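Local coordinates for protein methylenetetrahydrofolate--tRNA-(uracil-5-)-methyltransferase TrmFO (Thermus thermophilus, PDB 3G5S) that probably catalyses the folate- and FAD-dependent methylation of uridine 54 in tRNA to 5-methyluridine, with methylenetetrahydrofolate as the carbon donor, at residues E139-A142 against E143-R147; G102-T105 against E106-G110; Q235-L238 against F239-K243. All coordinates share one frame; numbering follows the deposited sequence.

Contact 1 of 3, residues E139-A142 against E143-R147; sequences EALA and EALKR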
ATOM      1  N   GLU A 139       9.083  -3.414  18.539  1.00 14.91           N
ATOM      2  CA  GLU A 139       8.048  -3.977  19.383  1.00 16.28           C
ATOM      3  C   GLU A 139       7.508  -2.961  20.387  1.00 15.11           C
ATOM      4  O   GLU A 139       6.300  -2.868  20.593  1.00 14.93           O
ATOM      5  CB  GLU A 139       8.593  -5.205  20.110  1.00 19.23           C
ATOM      6  CG  GLU A 139       7.625  -5.841  21.086  1.00 23.19           C
ATOM      7  CD  GLU A 139       8.215  -7.068  21.753  1.00 27.29           C
ATOM      8  OE1 GLU A 139       8.867  -7.867  21.047  1.00 29.79           O
ATOM      9  OE2 GLU A 139       8.032  -7.230  22.976  1.00 29.48           O
ATOM     10  N   ALA A 140       8.400  -2.194  21.010  1.00 14.86           N
ATOM     11  CA  ALA A 140       7.981  -1.234  22.026  1.00 15.42           C
ATOM     12  C   ALA A 140       7.029  -0.190  21.444  1.00 13.71           C
ATOM     13  O   ALA A 140       6.013   0.142  22.056  1.00 13.74           O
ATOM     14  CB  ALA A 140       9.189  -0.560  22.677  1.00 16.53           C
ATOM     15  N   LEU A 141       7.341   0.330  20.262  1.00 12.86           N
ATOM     16  CA  LEU A 141       6.468   1.345  19.693  1.00 13.01           C
ATOM     17  C   LEU A 141       5.143   0.744  19.234  1.00 12.02           C
ATOM     18  O   LEU A 141       4.091   1.369  19.377  1.00 12.03           O
ATOM     19  CB  LEU A 141       7.148   2.104  18.559  1.00 13.62           C
ATOM     20  CG  LEU A 141       6.353   3.316  18.068  1.00 14.54           C
ATOM     21  CD1 LEU A 141       6.212   4.372  19.155  1.00 16.22           C
ATOM     22  CD2 LEU A 141       7.024   3.899  16.837  1.00 15.21           C
ATOM     23  N   ALA A 142       5.186  -0.473  18.694  1.00 12.43           N
ATOM     24  CA  ALA A 142       3.949  -1.159  18.335  1.00 13.20           C
ATOM     25  C   ALA A 142       3.055  -1.327  19.574  1.00 12.60           C
ATOM     26  O   ALA A 142       1.846  -1.096  19.519  1.00 13.22           O
ATOM     27  CB  ALA A 142       4.244  -2.514  17.688  1.00 14.41           C
ATOM     28  N   GLU A 143       3.655  -1.702  20.698  1.00 13.24           N
ATOM     29  CA  GLU A 143       2.891  -1.836  21.936  1.00 14.07           C
ATOM     30  C   GLU A 143       2.281  -0.500  22.358  1.00 13.13           C
ATOM     31  O   GLU A 143       1.141  -0.441  22.815  1.00 13.44           O
ATOM     32  CB  GLU A 143       3.774  -2.395  23.051  1.00 16.63           C
ATOM     33  CG  GLU A 143       4.119  -3.862  22.882  1.00 20.36           C
ATOM     34  CD  GLU A 143       2.894  -4.752  22.936  1.00 25.33           C
ATOM     35  OE1 GLU A 143       2.062  -4.575  23.852  1.00 27.56           O
ATOM     36  OE2 GLU A 143       2.766  -5.637  22.066  1.00 27.88           O
ATOM     37  N   ALA A 144       3.047   0.575  22.210  1.00 12.82           N
ATOM     38  CA  ALA A 144       2.555   1.902  22.548  1.00 12.46           C
ATOM     39  C   ALA A 144       1.363   2.299  21.673  1.00 11.49           C
ATOM     40  O   ALA A 144       0.393   2.894  22.153  1.00 11.69           O
ATOM     41  CB  ALA A 144       3.670   2.927  22.436  1.00 12.64           C
ATOM     42  N   LEU A 145       1.438   1.972  20.387  1.00 11.56           N
ATOM     43  CA  LEU A 145       0.344   2.272  19.473  1.00 11.45           C
ATOM     44  C   LEU A 145      -0.910   1.468  19.814  1.00 11.43           C
ATOM     45  O   LEU A 145      -2.024   1.993  19.773  1.00 11.70           O
ATOM     46  CB  LEU A 145       0.769   2.009  18.029  1.00 11.93           C
ATOM     47  CG  LEU A 145       1.710   3.073  17.469  1.00 12.44           C
ATOM     48  CD1 LEU A 145       2.414   2.559  16.223  1.00 13.63           C
ATOM     49  CD2 LEU A 145       0.953   4.363  17.182  1.00 14.07           C
ATOM     50  N   LYS A 146      -0.734   0.195  20.151  1.00 12.26           N
ATOM     51  CA  LYS A 146      -1.864  -0.622  20.570  1.00 12.73           C
ATOM     52  C   LYS A 146      -2.509  -0.073  21.841  1.00 12.94           C
ATOM     53  O   LYS A 146      -3.732  -0.046  21.956  1.00 13.65           O
ATOM     54  CB  LYS A 146      -1.433  -2.074  20.783  1.00 14.62           C
ATOM     55  CG  LYS A 146      -1.053  -2.787  19.498  1.00 16.17           C
ATOM     56  CD  LYS A 146      -0.895  -4.283  19.699  1.00 20.54           C
ATOM     57  CE  LYS A 146       0.069  -4.612  20.819  1.00 23.33           C
ATOM     58  NZ  LYS A 146       0.206  -6.084  20.999  1.00 24.16           N
ATOM     59  N   ARG A 147      -1.691   0.361  22.793  1.00 13.20           N
ATOM     60  CA  ARG A 147      -2.219   0.920  24.035  1.00 14.81           C
ATOM     61  C   ARG A 147      -3.071   2.159  23.767  1.00 14.41           C
ATOM     62  O   ARG A 147      -4.147   2.329  24.340  1.00 16.28           O
ATOM     63  CB  ARG A 147      -1.086   1.287  24.996  1.00 17.74           C
ATOM     64  CG  ARG A 147      -0.489   0.128  25.766  1.00 21.84           C
ATOM     65  CD  ARG A 147       0.282   0.627  26.984  1.00 23.84           C
ATOM     66  NE  ARG A 147       1.302   1.610  26.632  1.00 24.54           N
ATOM     67  CZ  ARG A 147       2.531   1.298  26.234  1.00 24.58           C
ATOM     68  NH1 ARG A 147       2.894   0.027  26.133  1.00 25.48           N
ATOM     69  NH2 ARG A 147       3.394   2.254  25.930  1.00 25.54           N
TER
HETATM   70  O   HOH W   1       4.486  -5.488  19.631  1.00 33.28           O
HETATM   71  O   HOH W   2       6.061   0.732  24.772  1.00 24.11           O
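E143 packs its CG against the carbonyl oxygen of E139, one turn earlier. Its CB lies 3.5 Å from A140 O, and its CG comes to 3.3 Å from E139 O, the same oxygen that accepts the E143 N-H at 2.9 Å. This closeness follows from the first torsion, which sets CG beside the backbone N and opposite the carbonyl carbon (chi1 -72°). A bend at chi2 (-63°) swings the carboxylate round, and E143 OE2 receives K146 NZ at 2.8 Å in a salt bridge, the ammonium meeting it from above the carboxylate plane, 35° out of it. A water gives a second bond to OE2 at 3.0 Å and a weak one to E139 O. The lysine reaches the glutamate by bending at chi3, and its nitrogen also makes a weak hydrogen bond to Y156. A glutamate and a lysine three residues apart suit a helix flank, where long, flexible chains of opposite charge can meet; the nearby ammonium would probably favour the ionised carboxylate.

Beneath them, as in any regular alpha-helix, each N-H of E143 to K146 bonds the carbonyl four residues earlier. A second water bridges A140 O and R147 NH2, lying at the edge of the guanidinium in its plane. R147 NH2 also forms a salt bridge with E123.

On the buried side L141 CG lies 4.4 Å from L145 CD1, while A142, small and buried, packs its methyl on L154. Helix 139-149, which follows strand 129-131 of the parallel sheet, meets the bound FAD through L141 and strand 154-155 through A142, L145 and K146.

Contact 2 of 3, residues G102-T105 against E106-G110; sequences GYIT and ERLTG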
ATOM      1  N   GLY A 102      23.021   6.936   0.161  1.00 14.89           N
ATOM      2  CA  GLY A 102      24.103   7.850   0.472  1.00 15.42           C
ATOM      3  C   GLY A 102      23.724   9.297   0.217  1.00 15.32           C
ATOM      4  O   GLY A 102      23.978  10.173   1.042  1.00 16.52           O
ATOM      5  N   TYR A 103      23.116   9.547  -0.939  1.00 15.36           N
ATOM      6  CA  TYR A 103      22.687  10.895  -1.301  1.00 15.24           C
ATOM      7  C   TYR A 103      21.641  11.420  -0.323  1.00 14.43           C
ATOM      8  O   TYR A 103      21.725  12.556   0.144  1.00 15.69           O
ATOM      9  CB  TYR A 103      22.142  10.909  -2.735  1.00 16.79           C
ATOM     10  CG  TYR A 103      21.619  12.248  -3.211  1.00 18.11           C
ATOM     11  CD1 TYR A 103      22.465  13.180  -3.794  1.00 21.26           C
ATOM     12  CD2 TYR A 103      20.274  12.571  -3.096  1.00 18.33           C
ATOM     13  CE1 TYR A 103      21.983  14.401  -4.237  1.00 22.24           C
ATOM     14  CE2 TYR A 103      19.785  13.787  -3.539  1.00 21.05           C
ATOM     15  CZ  TYR A 103      20.643  14.698  -4.104  1.00 23.53           C
ATOM     16  OH  TYR A 103      20.159  15.911  -4.546  1.00 26.93           O
ATOM     17  N   ILE A 104      20.649  10.591  -0.019  1.00 13.87           N
ATOM     18  CA  ILE A 104      19.593  10.981   0.904  1.00 13.13           C
ATOM     19  C   ILE A 104      20.166  11.302   2.287  1.00 13.07           C
ATOM     20  O   ILE A 104      19.811  12.308   2.908  1.00 13.45           O
ATOM     21  CB  ILE A 104      18.522   9.878   0.986  1.00 12.57           C
ATOM     22  CG1 ILE A 104      17.788   9.780  -0.359  1.00 12.78           C
ATOM     23  CG2 ILE A 104      17.548  10.149   2.116  1.00 12.57           C
ATOM     24  CD1 ILE A 104      16.906   8.570  -0.495  1.00 12.82           C
ATOM     25  N   THR A 105      21.062  10.446   2.757  1.00 13.88           N
ATOM     26  CA  THR A 105      21.665  10.618   4.069  1.00 14.61           C
ATOM     27  C   THR A 105      22.486  11.905   4.128  1.00 15.39           C
ATOM     28  O   THR A 105      22.420  12.649   5.102  1.00 16.18           O
ATOM     29  CB  THR A 105      22.538   9.411   4.435  1.00 15.66           C
ATOM     30  OG1 THR A 105      21.729   8.228   4.459  1.00 15.35           O
ATOM     31  CG2 THR A 105      23.175   9.614   5.799  1.00 17.08           C
ATOM     32  N   GLU A 106      23.257  12.167   3.077  1.00 16.03           N
ATOM     33  CA  GLU A 106      24.059  13.385   3.012  1.00 18.05           C
ATOM     34  C   GLU A 106      23.201  14.653   2.987  1.00 17.06           C
ATOM     35  O   GLU A 106      23.482  15.610   3.711  1.00 17.84           O
ATOM     36  CB  GLU A 106      24.995  13.358   1.801  1.00 21.16           C
ATOM     37  CG  GLU A 106      26.052  12.266   1.852  1.00 25.81           C
ATOM     38  CD  GLU A 106      27.027  12.345   0.689  1.00 30.23           C
ATOM     39  OE1 GLU A 106      27.457  13.467   0.345  1.00 32.05           O
ATOM     40  OE2 GLU A 106      27.366  11.284   0.120  1.00 32.38           O
ATOM     41  N   ARG A 107      22.159  14.665   2.158  1.00 15.84           N
ATOM     42  CA  ARG A 107      21.328  15.862   2.032  1.00 15.96           C
ATOM     43  C   ARG A 107      20.620  16.175   3.346  1.00 15.91           C
ATOM     44  O   ARG A 107      20.550  17.325   3.761  1.00 16.75           O
ATOM     45  CB  ARG A 107      20.303  15.733   0.895  1.00 17.04           C
ATOM     46  CG  ARG A 107      20.877  15.718  -0.525  1.00 19.16           C
ATOM     47  CD  ARG A 107      21.754  16.920  -0.837  1.00 21.94           C
ATOM     48  NE  ARG A 107      21.106  18.213  -0.615  1.00 23.68           N
ATOM     49  CZ  ARG A 107      20.239  18.782  -1.450  1.00 24.16           C
ATOM     50  NH1 ARG A 107      19.879  18.165  -2.565  1.00 25.29           N
ATOM     51  NH2 ARG A 107      19.723  19.971  -1.167  1.00 23.88           N
ATOM     52  N   LEU A 108      20.088  15.146   3.997  1.00 14.97           N
ATOM     53  CA  LEU A 108      19.412  15.334   5.275  1.00 14.87           C
ATOM     54  C   LEU A 108      20.383  15.746   6.376  1.00 15.70           C
ATOM     55  O   LEU A 108      20.181  16.754   7.056  1.00 16.33           O
ATOM     56  CB  LEU A 108      18.665  14.061   5.674  1.00 13.38           C
ATOM     57  CG  LEU A 108      17.318  13.880   4.978  1.00 13.19           C
ATOM     58  CD1 LEU A 108      16.813  12.456   5.112  1.00 14.74           C
ATOM     59  CD2 LEU A 108      16.305  14.869   5.524  1.00 14.22           C
ATOM     60  N   THR A 109      21.443  14.965   6.545  1.00 15.89           N
ATOM     61  CA  THR A 109      22.373  15.189   7.645  1.00 17.79           C
ATOM     62  C   THR A 109      23.007  16.578   7.572  1.00 18.62           C
ATOM     63  O   THR A 109      23.281  17.195   8.600  1.00 19.40           O
ATOM     64  CB  THR A 109      23.455  14.095   7.700  1.00 19.45           C
ATOM     65  OG1 THR A 109      22.829  12.816   7.867  1.00 20.32           O
ATOM     66  CG2 THR A 109      24.410  14.337   8.865  1.00 21.73           C
ATOM     67  N   GLY A 110      23.215  17.072   6.356  1.00 18.20           N
ATOM     68  CA  GLY A 110      23.828  18.370   6.152  1.00 19.91           C
ATOM     69  C   GLY A 110      22.915  19.575   6.293  1.00 19.07           C
ATOM     70  O   GLY A 110      23.380  20.711   6.234  1.00 20.51           O
TER
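The ring of Y103 and the aliphatic part of R107 meet in a CH-pi contact: R107 CG lies over one face, 3.9 Å from the centroid of the Y103 ring and close to the ring normal, displaced toward the rim. The two side chains run side by side in the same direction. CG anti to the backbone N (chi1 178°) sends the tyrosine ring along the helix flank beside R107, while bends at chi2 and chi3 bring the arginine's NH1 round to the phenol oxygen. The guanidinium stands almost perpendicular to the ring, at 83°, with the phenol's CZ at its edge.

Polar contacts begin where this pair ends. R107 NH1 gives Y103 OH a weak bond of 3.0 Å, bent to 135° at the hydrogen; the phenol also hydrogen-bonds E80, with which the arginine makes a long, weak ion pair. T105 O accepts twice from T109, from N at 2.9 Å and from OG1 at 2.8 Å, the two donors arriving from opposite faces of the carbonyl plane. Threonine's hydroxyl, close to the backbone, can turn back to the carbonyl one turn earlier, here beside the last residues of the helix. T105 OG1 is itself held by S101 O and F46 N.

The stretch forms the last turns of helix 97-109 in the FAD-binding, Rossmann-like part of the protein. L108 faces helix 11-22, into which the glycine-rich loop predicted to bind FAD runs, and I104 faces helix 77-84.

Apolar packing is supplied by I104 CG2 and L108 CD1, which approach to 3.9 Å. L108 touches S14, W18 and L21, and I104 packs on A81, where branched aliphatic chains fill the interface between helices.

Contact 3 of 3, residues Q235-L238 against F239-K243; sequences QTLL and FGPMK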
ATOM      1  N   GLN A 235     -10.634 -31.595   0.346  1.00 15.63           N
ATOM      2  CA  GLN A 235     -11.789 -31.064   1.067  1.00 14.79           C
ATOM      3  C   GLN A 235     -11.583 -29.669   1.637  1.00 13.77           C
ATOM      4  O   GLN A 235     -12.546 -28.956   1.898  1.00 14.39           O
ATOM      5  CB  GLN A 235     -12.164 -31.988   2.223  1.00 14.35           C
ATOM      6  CG  GLN A 235     -12.675 -33.345   1.811  1.00 14.24           C
ATOM      7  CD  GLN A 235     -13.194 -34.116   3.005  1.00 13.84           C
ATOM      8  OE1 GLN A 235     -12.421 -34.607   3.830  1.00 14.81           O
ATOM      9  NE2 GLN A 235     -14.510 -34.202   3.122  1.00 14.25           N
ATOM     10  N   THR A 236     -10.326 -29.299   1.845  1.00 14.26           N
ATOM     11  CA  THR A 236      -9.996 -28.142   2.665  1.00 14.82           C
ATOM     12  C   THR A 236     -10.620 -26.842   2.157  1.00 14.27           C
ATOM     13  O   THR A 236     -11.272 -26.122   2.912  1.00 14.51           O
ATOM     14  CB  THR A 236      -8.472 -27.992   2.785  1.00 15.63           C
ATOM     15  OG1 THR A 236      -7.873 -29.283   2.963  1.00 16.44           O
ATOM     16  CG2 THR A 236      -8.112 -27.082   3.938  1.00 17.38           C
ATOM     17  N   LEU A 237     -10.430 -26.533   0.881  1.00 13.72           N
ATOM     18  CA  LEU A 237     -10.994 -25.295   0.349  1.00 14.39           C
ATOM     19  C   LEU A 237     -12.527 -25.294   0.390  1.00 14.23           C
ATOM     20  O   LEU A 237     -13.153 -24.243   0.538  1.00 15.04           O
ATOM     21  CB  LEU A 237     -10.486 -25.021  -1.071  1.00 15.05           C
ATOM     22  CG  LEU A 237      -9.004 -24.659  -1.161  1.00 17.17           C
ATOM     23  CD1 LEU A 237      -8.515 -24.739  -2.598  1.00 19.83           C
ATOM     24  CD2 LEU A 237      -8.751 -23.276  -0.581  1.00 18.68           C
ATOM     25  N   LEU A 238     -13.123 -26.481   0.283  1.00 14.19           N
ATOM     26  CA  LEU A 238     -14.577 -26.628   0.288  1.00 14.78           C
ATOM     27  C   LEU A 238     -15.168 -26.398   1.677  1.00 13.95           C
ATOM     28  O   LEU A 238     -16.313 -25.963   1.809  1.00 15.47           O
ATOM     29  CB  LEU A 238     -14.988 -28.003  -0.246  1.00 15.31           C
ATOM     30  CG  LEU A 238     -14.546 -28.322  -1.675  1.00 15.90           C
ATOM     31  CD1 LEU A 238     -14.878 -29.767  -2.022  1.00 16.66           C
ATOM     32  CD2 LEU A 238     -15.177 -27.356  -2.672  1.00 16.99           C
ATOM     33  N   PHE A 239     -14.386 -26.695   2.710  1.00 13.87           N
ATOM     34  CA  PHE A 239     -14.791 -26.375   4.072  1.00 13.72           C
ATOM     35  C   PHE A 239     -14.545 -24.906   4.375  1.00 14.34           C
ATOM     36  O   PHE A 239     -15.188 -24.348   5.260  1.00 15.29           O
ATOM     37  CB  PHE A 239     -13.989 -27.193   5.085  1.00 13.89           C
ATOM     38  CG  PHE A 239     -14.478 -28.604   5.276  1.00 12.95           C
ATOM     39  CD1 PHE A 239     -15.746 -28.855   5.775  1.00 13.68           C
ATOM     40  CD2 PHE A 239     -13.657 -29.680   4.990  1.00 14.01           C
ATOM     41  CE1 PHE A 239     -16.193 -30.142   5.975  1.00 14.39           C
ATOM     42  CE2 PHE A 239     -14.102 -30.984   5.191  1.00 13.81           C
ATOM     43  CZ  PHE A 239     -15.373 -31.210   5.681  1.00 14.27           C
ATOM     44  N   GLY A 240     -13.604 -24.303   3.642  1.00 15.41           N
ATOM     45  CA  GLY A 240     -13.108 -22.965   3.912  1.00 15.55           C
ATOM     46  C   GLY A 240     -13.646 -21.904   2.967  1.00 13.65           C
ATOM     47  O   GLY A 240     -14.853 -21.729   2.859  1.00 14.72           O
ATOM     48  N   PRO A 241     -12.753 -21.193   2.263  1.00 13.68           N
ATOM     49  CA  PRO A 241     -13.187 -19.973   1.575  1.00 14.18           C
ATOM     50  C   PRO A 241     -14.059 -20.239   0.363  1.00 13.65           C
ATOM     51  O   PRO A 241     -14.681 -19.302  -0.117  1.00 15.77           O
ATOM     52  CB  PRO A 241     -11.864 -19.329   1.155  1.00 15.68           C
ATOM     53  CG  PRO A 241     -10.923 -20.482   1.039  1.00 16.55           C
ATOM     54  CD  PRO A 241     -11.295 -21.372   2.185  1.00 15.19           C
HETATM   55  N   MSE A 242     -14.111 -21.479  -0.116  1.00 12.60           N
HETATM   56  CA  MSE A 242     -14.918 -21.798  -1.283  1.00 13.23           C
HETATM   57  C   MSE A 242     -16.235 -22.477  -0.910  1.00 13.37           C
HETATM   58  O   MSE A 242     -16.966 -22.947  -1.783  1.00 14.18           O
HETATM   59  CB  MSE A 242     -14.111 -22.626  -2.292  1.00 14.14           C
HETATM   60  CG  MSE A 242     -12.851 -21.906  -2.778  1.00 14.80           C
HETATM   61 SE   MSE A 242     -11.844 -22.840  -4.135  1.00 16.88          SE
HETATM   62  CE  MSE A 242     -13.091 -22.640  -5.605  1.00 19.36           C
ATOM     63  N   LYS A 243     -16.559 -22.500   0.379  1.00 12.33           N
ATOM     64  CA  LYS A 243     -17.802 -23.137   0.820  1.00 12.85           C
ATOM     65  C   LYS A 243     -19.043 -22.431   0.268  1.00 12.25           C
ATOM     66  O   LYS A 243     -19.072 -21.209   0.177  1.00 13.50           O
ATOM     67  CB  LYS A 243     -17.855 -23.192   2.346  1.00 13.98           C
ATOM     68  CG  LYS A 243     -18.038 -21.848   3.015  1.00 15.21           C
ATOM     69  CD  LYS A 243     -17.839 -21.986   4.519  1.00 17.39           C
ATOM     70  CE  LYS A 243     -17.982 -20.655   5.224  1.00 19.88           C
ATOM     71  NZ  LYS A 243     -17.753 -20.779   6.686  1.00 21.15           N
TER
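L237 O takes the N-H of M242, a selenomethionine, at 3.0 Å, and a weaker bond from G240 N. The selenomethionine's CB lies 3.4 Å from the same oxygen, and its SE reaches L237 CB at 4.0 Å. Beside this, P241 CG meets L237 CD2 at 3.9 Å, so one leucine receives both the ring and the selenium end. One helical turn along, F239 lies alongside Q235: F239 CE2 is 3.7 Å from Q235 CB, and the amide plane is inclined 59° to the ring.

What positions these groups is the way the helix ends. F239 N bonds Q235 O at 3.0 Å, but G240 leaves helical angles, and G240 N makes weak bonds to T236 O and L237 O. G240, without a side chain, leaves room for P241 CD at this exit. The chain then makes a type I beta turn from G240 to K243, with proline, its phi fixed near the value required, in the second position. At the start, T236 OG1 bonds G233 O.

Outward, L237, L238 and M242 pack on Y196 of helix 193-205. M242 in the following loop pairs its backbone with V259, and L238 of the helix touches A258, so both lie against strand 258-264.

The three contacts follow one another along the chain as 102-110, 139-147 and 235-243 and do not touch. Contacts 1 and 2 both lie in the FAD-binding part, with centres 29 Å apart and nearest atoms about 18 Å apart. Contact 1 reaches the cofactor itself through L141, about 4 Å away by its side chain; contact 2 stands further back, the side chain of I104 being about 10 Å from FAD. Contact 3 belongs to the other end of the molecule: its centre is 52 Å from that of contact 2, across the chain's centre, and 36 Å from that of contact 1. The side chain of P241 in contact 3 is about 8 Å from bound glutathione; the side chain of K146 of contact 1 is about 10 Å from glutathione.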